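Local coordinates for uncharacterized protein AF_0060 (Archaeoglobus fulgidus DSM 4304, PDB 2P06) that is of unknown function but binds magnesium and is probably a MazG-type nucleotide pyrophosphohydrolase, at residues Phe66-Glu71 / Leu88-Asn93. Numbering follows the deposited sequence.
Sequences FEEMDE and LLDVAN. With MG (magnesium ion), chain E.
Glu68 OE1 binds the magnesium ion at 2.2 Å and shares it with Asp90 OD2 of the facing helix. Asp90 OD2 sits farther from the magnesium, at 2.5 Å. Glu71 OE1, one helical turn after Glu68, binds the metal at 2.1 Å. Glu87 adds the fourth carboxylate, and two waters complete six ligands. The Glu68 chain bends at chi2 (-65°), which turns its carboxylate along the helix toward Glu71; Glu71 reaches the ion with an extended chain. The Glu68 and Asp90 carboxylate planes stand 76° apart, and Glu68 OE1 also lies 3.2 Å from Asp90 CB. Salt bridges hold Glu68 OE2 to Arg64 and Arg42, and Asp90 OD1 to Lys38 and Arg42. These cations probably offset the crowded negative charge. One metal water donates to Glu68 O at 2.9 Å, tying the ion to the backbone. Beside the site, Val91 CG2 rests 3.6 Å from Glu68 O, and Val91 CG1 meets CG of selenomethionine Met69 at 4.0 Å. Segments 66-71 and 88-93, on helices 58-77 and 81-103, run nearly antiparallel, at 159°. Paired acidic helices gripping magnesium, with an ExxE on one and an ExxD on the other, are characteristic of the MazG-type nucleotide pyrophosphohydrolase site.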
loop_
_atom_site.group_PDB
_atom_site.type_symbol
_atom_site.label_atom_id
_atom_site.label_comp_id
_atom_site.label_asym_id
_atom_site.label_seq_id
_atom_site.Cartn_x
_atom_site.Cartn_y
_atom_site.Cartn_z
ATOM N N PHE B 66 -15.925 -18.479 10.928
ATOM C CA PHE B 66 -16.950 -18.402 11.944
ATOM C C PHE B 66 -16.443 -18.911 13.299
ATOM O O PHE B 66 -16.761 -18.326 14.330
ATOM C CB PHE B 66 -18.189 -19.191 11.490
ATOM C CG PHE B 66 -19.123 -18.403 10.621
ATOM C CD1 PHE B 66 -18.658 -17.641 9.582
ATOM C CD2 PHE B 66 -20.475 -18.415 10.855
ATOM C CE1 PHE B 66 -19.527 -16.871 8.788
ATOM C CE2 PHE B 66 -21.359 -17.646 10.066
ATOM C CZ PHE B 66 -20.868 -16.874 9.027
ATOM N N GLU B 67 -15.665 -19.996 13.308
ATOM C CA GLU B 67 -15.054 -20.480 14.553
ATOM C C GLU B 67 -14.137 -19.426 15.173
ATOM O O GLU B 67 -14.143 -19.194 16.404
ATOM C CB GLU B 67 -14.282 -21.792 14.329
ATOM C CG GLU B 67 -15.172 -23.008 14.175
ATOM C CD GLU B 67 -14.438 -24.228 13.616
ATOM O OE1 GLU B 67 -13.190 -24.185 13.541
ATOM O OE2 GLU B 67 -15.112 -25.221 13.253
ATOM N N GLU B 68 -13.359 -18.762 14.329
ATOM C CA GLU B 68 -12.421 -17.762 14.812
ATOM C C GLU B 68 -13.168 -16.511 15.289
ATOM O O GLU B 68 -12.777 -15.883 16.273
ATOM C CB GLU B 68 -11.387 -17.430 13.737
ATOM C CG GLU B 68 -10.518 -18.631 13.308
ATOM C CD GLU B 68 -9.629 -19.168 14.424
ATOM O OE1 GLU B 68 -9.226 -18.421 15.332
ATOM O OE2 GLU B 68 -9.301 -20.346 14.376
HETATM N N MSE B 69 -14.245 -16.154 14.603
HETATM C CA MSE B 69 -15.045 -15.012 15.015
HETATM C C MSE B 69 -15.735 -15.293 16.343
HETATM O O MSE B 69 -15.866 -14.386 17.176
HETATM C CB MSE B 69 -16.074 -14.659 13.949
HETATM C CG MSE B 69 -15.470 -14.020 12.726
HETATM SE SE MSE B 69 -16.777 -13.575 11.390
HETATM C CE MSE B 69 -18.248 -12.989 12.433
ATOM N N ASP B 70 -16.154 -16.538 16.547
ATOM C CA ASP B 70 -16.707 -16.961 17.839
ATOM C C ASP B 70 -15.672 -16.830 18.988
ATOM O O ASP B 70 -16.006 -16.350 20.083
ATOM C CB ASP B 70 -17.266 -18.389 17.743
ATOM C CG ASP B 70 -18.576 -18.455 16.934
ATOM O OD1 ASP B 70 -19.213 -17.381 16.749
ATOM O OD2 ASP B 70 -18.980 -19.576 16.490
ATOM N N GLU B 71 -14.424 -17.241 18.733
ATOM C CA GLU B 71 -13.345 -17.061 19.711
ATOM C C GLU B 71 -13.072 -15.586 20.018
ATOM O O GLU B 71 -12.772 -15.238 21.146
ATOM C CB GLU B 71 -12.049 -17.733 19.265
ATOM C CG GLU B 71 -12.087 -19.249 19.368
ATOM C CD GLU B 71 -10.878 -19.911 18.763
ATOM O OE1 GLU B 71 -10.052 -19.188 18.167
ATOM O OE2 GLU B 71 -10.762 -21.154 18.858
ATOM N N LEU B 88 -7.815 -11.166 16.854
ATOM C CA LEU B 88 -7.977 -10.282 15.694
ATOM C C LEU B 88 -7.106 -10.713 14.511
ATOM O O LEU B 88 -7.545 -10.670 13.366
ATOM C CB LEU B 88 -7.672 -8.822 16.092
ATOM C CG LEU B 88 -8.638 -8.186 17.098
ATOM C CD1 LEU B 88 -7.998 -6.953 17.769
ATOM C CD2 LEU B 88 -9.974 -7.847 16.437
ATOM N N LEU B 89 -5.882 -11.148 14.805
ATOM C CA LEU B 89 -4.972 -11.697 13.794
ATOM C C LEU B 89 -5.584 -12.945 13.130
ATOM O O LEU B 89 -5.585 -13.072 11.903
ATOM C CB LEU B 89 -3.601 -12.036 14.411
ATOM C CG LEU B 89 -2.804 -10.847 14.951
ATOM C CD1 LEU B 89 -1.546 -11.323 15.750
ATOM C CD2 LEU B 89 -2.418 -9.874 13.791
ATOM N N ASP B 90 -6.145 -13.837 13.948
ATOM C CA ASP B 90 -6.783 -15.065 13.441
ATOM C C ASP B 90 -7.954 -14.730 12.527
ATOM O O ASP B 90 -8.062 -15.275 11.450
ATOM C CB ASP B 90 -7.295 -15.942 14.583
ATOM C CG ASP B 90 -6.189 -16.655 15.350
ATOM O OD1 ASP B 90 -5.070 -16.826 14.796
ATOM O OD2 ASP B 90 -6.479 -17.085 16.516
ATOM N N VAL B 91 -8.837 -13.828 12.955
ATOM C CA VAL B 91 -10.001 -13.465 12.108
ATOM C C VAL B 91 -9.542 -12.849 10.800
ATOM O O VAL B 91 -10.054 -13.216 9.761
ATOM C CB VAL B 91 -11.028 -12.578 12.827
ATOM C CG1 VAL B 91 -12.100 -12.028 11.845
ATOM C CG2 VAL B 91 -11.688 -13.364 13.991
ATOM N N ALA B 92 -8.563 -11.949 10.842
ATOM C CA ALA B 92 -8.054 -11.291 9.635
ATOM C C ALA B 92 -7.482 -12.326 8.663
ATOM O O ALA B 92 -7.758 -12.277 7.455
ATOM C CB ALA B 92 -6.975 -10.228 9.967
ATOM N N ASN B 93 -6.681 -13.249 9.194
ATOM C CA ASN B 93 -6.123 -14.329 8.373
ATOM C C ASN B 93 -7.203 -15.134 7.705
ATOM O O ASN B 93 -7.153 -15.345 6.497
ATOM C CB ASN B 93 -5.188 -15.242 9.166
ATOM C CG ASN B 93 -3.744 -14.761 9.167
ATOM O OD1 ASN B 93 -3.289 -14.124 8.217
ATOM N ND2 ASN B 93 -2.994 -15.119 10.215
HETATM MG MG MG E . -8.676 -17.805 17.407
HETATM O O HOH W 1 -9.881 -15.735 16.784
HETATM O O HOH W 2 -7.365 -19.352 17.818
#